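Local coordinates for protein nitrilotriacetate monooxygenase (PDB 3SDO) that probably acts as an FMN-dependent monooxygenase of the NtaA/SnaA/DszA family, inserting oxygen from molecular oxygen into an organic substrate, at residues G274-A279 with D286-V291; E369-T374 with S380-W385. All blocks are in the same frame, centred on the assembly; numbering follows the deposited sequence.

Contact 1: residues G274-A279 with D286-V291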
# COMPACT_ATOMS: atom_id res chain seq x y z
N GLY A 274 -23.81 -0.43 -12.25
CA GLY A 274 -23.38 -1.77 -12.64
C GLY A 274 -24.13 -2.28 -13.85
O GLY A 274 -24.96 -3.18 -13.74
N PRO A 275 -23.85 -1.72 -15.03
CA PRO A 275 -24.60 -2.08 -16.23
C PRO A 275 -24.34 -3.50 -16.75
O PRO A 275 -23.22 -3.99 -16.66
CB PRO A 275 -24.10 -1.06 -17.25
CG PRO A 275 -22.74 -0.67 -16.75
CD PRO A 275 -22.90 -0.63 -15.29
N ILE A 276 -25.37 -4.10 -17.33
CA ILE A 276 -25.27 -5.41 -17.95
C ILE A 276 -25.84 -5.30 -19.36
O ILE A 276 -27.02 -4.95 -19.54
CB ILE A 276 -26.08 -6.45 -17.16
CG1 ILE A 276 -25.61 -6.50 -15.70
CG2 ILE A 276 -26.00 -7.84 -17.83
CD1 ILE A 276 -26.37 -7.54 -14.84
N VAL A 277 -25.02 -5.59 -20.36
CA VAL A 277 -25.40 -5.33 -21.75
C VAL A 277 -25.36 -6.61 -22.57
O VAL A 277 -24.59 -7.53 -22.27
CB VAL A 277 -24.49 -4.25 -22.41
CG1 VAL A 277 -24.62 -2.90 -21.65
CG2 VAL A 277 -23.05 -4.69 -22.40
N GLY A 278 -26.22 -6.65 -23.58
CA GLY A 278 -26.27 -7.71 -24.56
C GLY A 278 -26.79 -7.10 -25.85
O GLY A 278 -27.28 -5.97 -25.85
N ALA A 279 -26.69 -7.83 -26.96
CA ALA A 279 -27.04 -7.29 -28.28
C ALA A 279 -28.54 -7.10 -28.39
O ALA A 279 -29.01 -6.26 -29.15
CB ALA A 279 -26.55 -8.23 -29.38
N ASP A 286 -30.41 -12.62 -20.06
CA ASP A 286 -29.80 -13.92 -19.81
C ASP A 286 -28.56 -13.73 -18.94
O ASP A 286 -28.32 -14.51 -18.02
CB ASP A 286 -29.40 -14.63 -21.12
CG ASP A 286 -30.60 -15.15 -21.92
OD1 ASP A 286 -31.73 -15.32 -21.39
OD2 ASP A 286 -30.39 -15.43 -23.13
N LYS A 287 -27.79 -12.68 -19.23
CA LYS A 287 -26.59 -12.38 -18.46
C LYS A 287 -26.96 -11.99 -17.04
O LYS A 287 -26.30 -12.35 -16.08
CB LYS A 287 -25.77 -11.25 -19.09
CG LYS A 287 -25.02 -11.65 -20.35
CD LYS A 287 -24.09 -10.54 -20.82
CE LYS A 287 -23.67 -10.81 -22.25
NZ LYS A 287 -22.89 -9.71 -22.83
N TYR A 288 -28.03 -11.21 -16.93
CA TYR A 288 -28.52 -10.81 -15.63
C TYR A 288 -28.97 -12.04 -14.81
O TYR A 288 -28.69 -12.15 -13.62
CB TYR A 288 -29.66 -9.84 -15.83
CG TYR A 288 -30.37 -9.46 -14.57
CD1 TYR A 288 -29.75 -8.72 -13.58
CD2 TYR A 288 -31.68 -9.84 -14.37
CE1 TYR A 288 -30.41 -8.37 -12.41
CE2 TYR A 288 -32.35 -9.50 -13.21
CZ TYR A 288 -31.71 -8.76 -12.23
OH TYR A 288 -32.40 -8.42 -11.09
N ARG A 289 -29.63 -12.98 -15.46
CA ARG A 289 -30.00 -14.23 -14.77
C ARG A 289 -28.76 -15.00 -14.29
O ARG A 289 -28.77 -15.59 -13.20
CB ARG A 289 -30.91 -15.10 -15.66
CG ARG A 289 -32.35 -14.53 -15.78
CD ARG A 289 -33.33 -15.51 -16.44
NE ARG A 289 -33.30 -15.40 -17.90
CZ ARG A 289 -33.91 -14.43 -18.60
NH1 ARG A 289 -34.60 -13.47 -17.99
NH2 ARG A 289 -33.80 -14.43 -19.92
N GLN A 290 -27.69 -14.99 -15.09
CA GLN A 290 -26.43 -15.63 -14.69
C GLN A 290 -25.93 -14.98 -13.41
O GLN A 290 -25.60 -15.66 -12.44
CB GLN A 290 -25.33 -15.43 -15.75
CG GLN A 290 -25.36 -16.36 -16.92
CD GLN A 290 -24.15 -16.13 -17.85
OE1 GLN A 290 -23.10 -15.58 -17.46
NE2 GLN A 290 -24.30 -16.54 -19.10
N VAL A 291 -25.87 -13.66 -13.42
CA VAL A 291 -25.43 -12.92 -12.26
C VAL A 291 -26.29 -13.27 -11.04
O VAL A 291 -25.75 -13.60 -10.00
CB VAL A 291 -25.42 -11.41 -12.54
CG1 VAL A 291 -25.31 -10.62 -11.26
CG2 VAL A 291 -24.25 -11.07 -13.47
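Ile276 and Lys287 carry most of the contact between the end of strand 268-277 and helix 281-292, their side chains running past each other in opposite directions. Ile276 points at the helix and divides its two branches over it. CG2, which lies anti to the backbone N, rests on the root of the lysine, 3.6 Å from Lys287 CB. The longer branch stays extended (chi2 -180°) and carries CD1 to the next residue, where it meets the edge of the Tyr288 ring, near the ring plane, with CD1 of Ile276 3.8 Å from CD1 of Tyr288. The same methyl group comes within 4.3 Å of Val291 CG2, one turn beyond Lys287, so a single isoleucine touches three side chains of the helix.

Lys287 stretches out fully beyond CG and reaches past Ile276 with CD and CE beside the carbonyl O of Val277. NZ of Lys287 donates to O of Val277 at 2.8 Å, approaching in the carbonyl plane with a C=O...N angle of 154°. The charge itself is paired with Asp407 of helix 401-418 in a salt bridge. One nitrogen thus ties together the strand end and two helices, and the nearby carboxylate would be expected to favour its protonated form. Val277 points away from helix 281-292, and its side chain packs on Val412 of helix 401-418. A strand end turning back into an antiparallel helix is a beta-alpha unit; here it opens the long excursion between strands 268-277 and 393-396 of the TIM-barrel fold of luciferase-like monooxygenases.

Contact 2: residues E369-T374 with S380-W385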
# COMPACT_ATOMS: atom_id res chain seq x y z
N GLU A 369 -32.92 -1.92 -13.70
CA GLU A 369 -33.27 -2.47 -15.00
C GLU A 369 -33.01 -1.49 -16.14
O GLU A 369 -32.78 -1.91 -17.27
CB GLU A 369 -34.70 -3.04 -15.03
CG GLU A 369 -35.84 -2.04 -15.26
CD GLU A 369 -37.13 -2.75 -15.66
OE1 GLU A 369 -37.26 -3.95 -15.32
OE2 GLU A 369 -38.01 -2.11 -16.29
N ALA A 370 -33.00 -0.19 -15.82
CA ALA A 370 -32.64 0.85 -16.81
C ALA A 370 -31.20 0.70 -17.31
O ALA A 370 -30.91 1.12 -18.44
CB ALA A 370 -32.89 2.28 -16.25
N PHE A 371 -30.31 0.10 -16.50
CA PHE A 371 -28.93 -0.17 -16.93
C PHE A 371 -28.71 -1.64 -17.38
O PHE A 371 -27.56 -2.10 -17.44
CB PHE A 371 -27.93 0.22 -15.84
CG PHE A 371 -27.86 1.68 -15.57
CD1 PHE A 371 -27.23 2.54 -16.45
CD2 PHE A 371 -28.42 2.22 -14.43
CE1 PHE A 371 -27.17 3.91 -16.21
CE2 PHE A 371 -28.37 3.59 -14.19
CZ PHE A 371 -27.72 4.42 -15.08
N ILE A 372 -29.79 -2.34 -17.71
CA ILE A 372 -29.74 -3.70 -18.26
C ILE A 372 -30.44 -3.73 -19.62
O ILE A 372 -31.66 -3.52 -19.71
CB ILE A 372 -30.41 -4.72 -17.28
CG1 ILE A 372 -29.70 -4.70 -15.91
CG2 ILE A 372 -30.36 -6.13 -17.83
CD1 ILE A 372 -30.49 -5.47 -14.81
N GLY A 373 -29.68 -3.96 -20.68
CA GLY A 373 -30.25 -3.97 -22.04
C GLY A 373 -29.19 -3.83 -23.11
O GLY A 373 -28.04 -4.20 -22.90
N THR A 374 -29.57 -3.27 -24.25
CA THR A 374 -28.65 -3.12 -25.37
C THR A 374 -27.66 -1.99 -25.14
O THR A 374 -27.94 -1.05 -24.36
CB THR A 374 -29.38 -2.81 -26.65
OG1 THR A 374 -30.03 -1.55 -26.49
CG2 THR A 374 -30.41 -3.95 -26.98
N SER A 380 -27.99 5.48 -23.62
CA SER A 380 -29.02 6.49 -23.53
C SER A 380 -29.35 6.84 -22.07
O SER A 380 -29.57 8.01 -21.76
CB SER A 380 -30.30 6.06 -24.27
OG SER A 380 -30.12 6.13 -25.69
N GLU A 381 -29.37 5.85 -21.19
CA GLU A 381 -29.67 6.08 -19.76
C GLU A 381 -28.51 6.81 -19.08
O GLU A 381 -28.73 7.73 -18.29
CB GLU A 381 -29.95 4.74 -19.07
CG GLU A 381 -30.29 4.85 -17.60
CD GLU A 381 -31.64 5.51 -17.30
OE1 GLU A 381 -32.38 5.87 -18.24
OE2 GLU A 381 -31.95 5.66 -16.10
N MET A 382 -27.28 6.44 -19.39
CA MET A 382 -26.11 7.18 -18.89
C MET A 382 -26.14 8.62 -19.34
O MET A 382 -25.86 9.53 -18.55
CB MET A 382 -24.78 6.53 -19.33
CG MET A 382 -24.57 5.14 -18.72
SD MET A 382 -23.08 4.29 -19.34
CE MET A 382 -23.43 2.67 -18.65
N ILE A 383 -26.46 8.82 -20.62
CA ILE A 383 -26.58 10.17 -21.18
C ILE A 383 -27.67 10.94 -20.45
O ILE A 383 -27.50 12.10 -20.12
CB ILE A 383 -26.85 10.14 -22.69
CG1 ILE A 383 -25.56 9.77 -23.44
CG2 ILE A 383 -27.49 11.50 -23.17
CD1 ILE A 383 -25.75 9.27 -24.90
N ARG A 384 -28.78 10.27 -20.17
CA ARG A 384 -29.87 10.89 -19.43
C ARG A 384 -29.41 11.38 -18.05
O ARG A 384 -29.70 12.53 -17.67
CB ARG A 384 -31.05 9.93 -19.28
CG ARG A 384 -32.21 10.51 -18.48
CD ARG A 384 -33.43 9.62 -18.51
NE ARG A 384 -33.38 8.63 -17.45
CZ ARG A 384 -33.91 8.76 -16.24
NH1 ARG A 384 -34.55 9.87 -15.89
NH2 ARG A 384 -33.80 7.75 -15.36
N TRP A 385 -28.69 10.53 -17.32
CA TRP A 385 -28.21 10.90 -15.98
C TRP A 385 -27.30 12.14 -16.04
O TRP A 385 -27.38 13.01 -15.18
CB TRP A 385 -27.45 9.75 -15.31
CG TRP A 385 -28.34 8.70 -14.71
CD1 TRP A 385 -29.40 8.09 -15.32
CD2 TRP A 385 -28.27 8.14 -13.40
NE1 TRP A 385 -29.99 7.19 -14.48
CE2 TRP A 385 -29.32 7.21 -13.28
CE3 TRP A 385 -27.40 8.33 -12.31
CZ2 TRP A 385 -29.53 6.46 -12.12
CZ3 TRP A 385 -27.63 7.59 -11.15
CH2 TRP A 385 -28.68 6.66 -11.07
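The short strand 372-373, an addition at the end of barrel strand 268-277, leads into helix 375-387; Ala370 and Phe371, just ahead of the strand, pack against that helix, the Phe371 ring inserted between its side chains. With CG anti to the backbone N (chi1 -179°), Glu381 lays CG over one face of the ring, a CH-pi contact 3.8 Å from CG of Glu381 to the centroid of the Phe371 ring. The bend at chi2 (69°) then sends the carboxylate toward Arg384 and Trp385. Met382 CG meets the ring edge, 3.8 Å from Phe371 CE1. Phe371 directs its own edge to the face of Trp385, the planes 63° apart and CZ of Phe371 3.6 Å from NE1 of Trp385.

Arg384 grips Glu381 side-on, NE to OE1 at 3.0 Å and NH2 to OE2 at 2.9 Å. Trp385 NE1 adds a third bond to Glu381 OE2 at 3.0 Å, fixing the indole. CB of Ala370 lies 3.5 Å from OE2 of Glu381, whose charge is probably largely offset by Arg384. Phe243 stacks edge-to-face with Trp385. An aromatic ring thus packs into the helix preceding barrel strand 393-396, as in the helical layer outside a TIM barrel.

Contacts 1 and 2 follow one another along the chain, their centres about 13 Å apart, and are joined through the parallel pairing of strands 268-277 and 372-373. Probable hydrogen bonds run from Ile276 N to Phe371 O (3.0 Å) and from Gly373 N to Ile276 O (3.1 Å), so the isoleucine central to contact 1 is bonded to the backbone of contact 2. Side chains meet as well: Ile372 CD1 packs 3.5 Å from Tyr288 CD1, while Pro275 touches Met382. Helix 401-418 touches both contacts, receiving Val277 from one and Met382 from the other. Both lie away from the predicted FMN-binding residues, such as His147 and Ser221, at the end of barrel strand 268-277, where strand 372-373 extends the sheet.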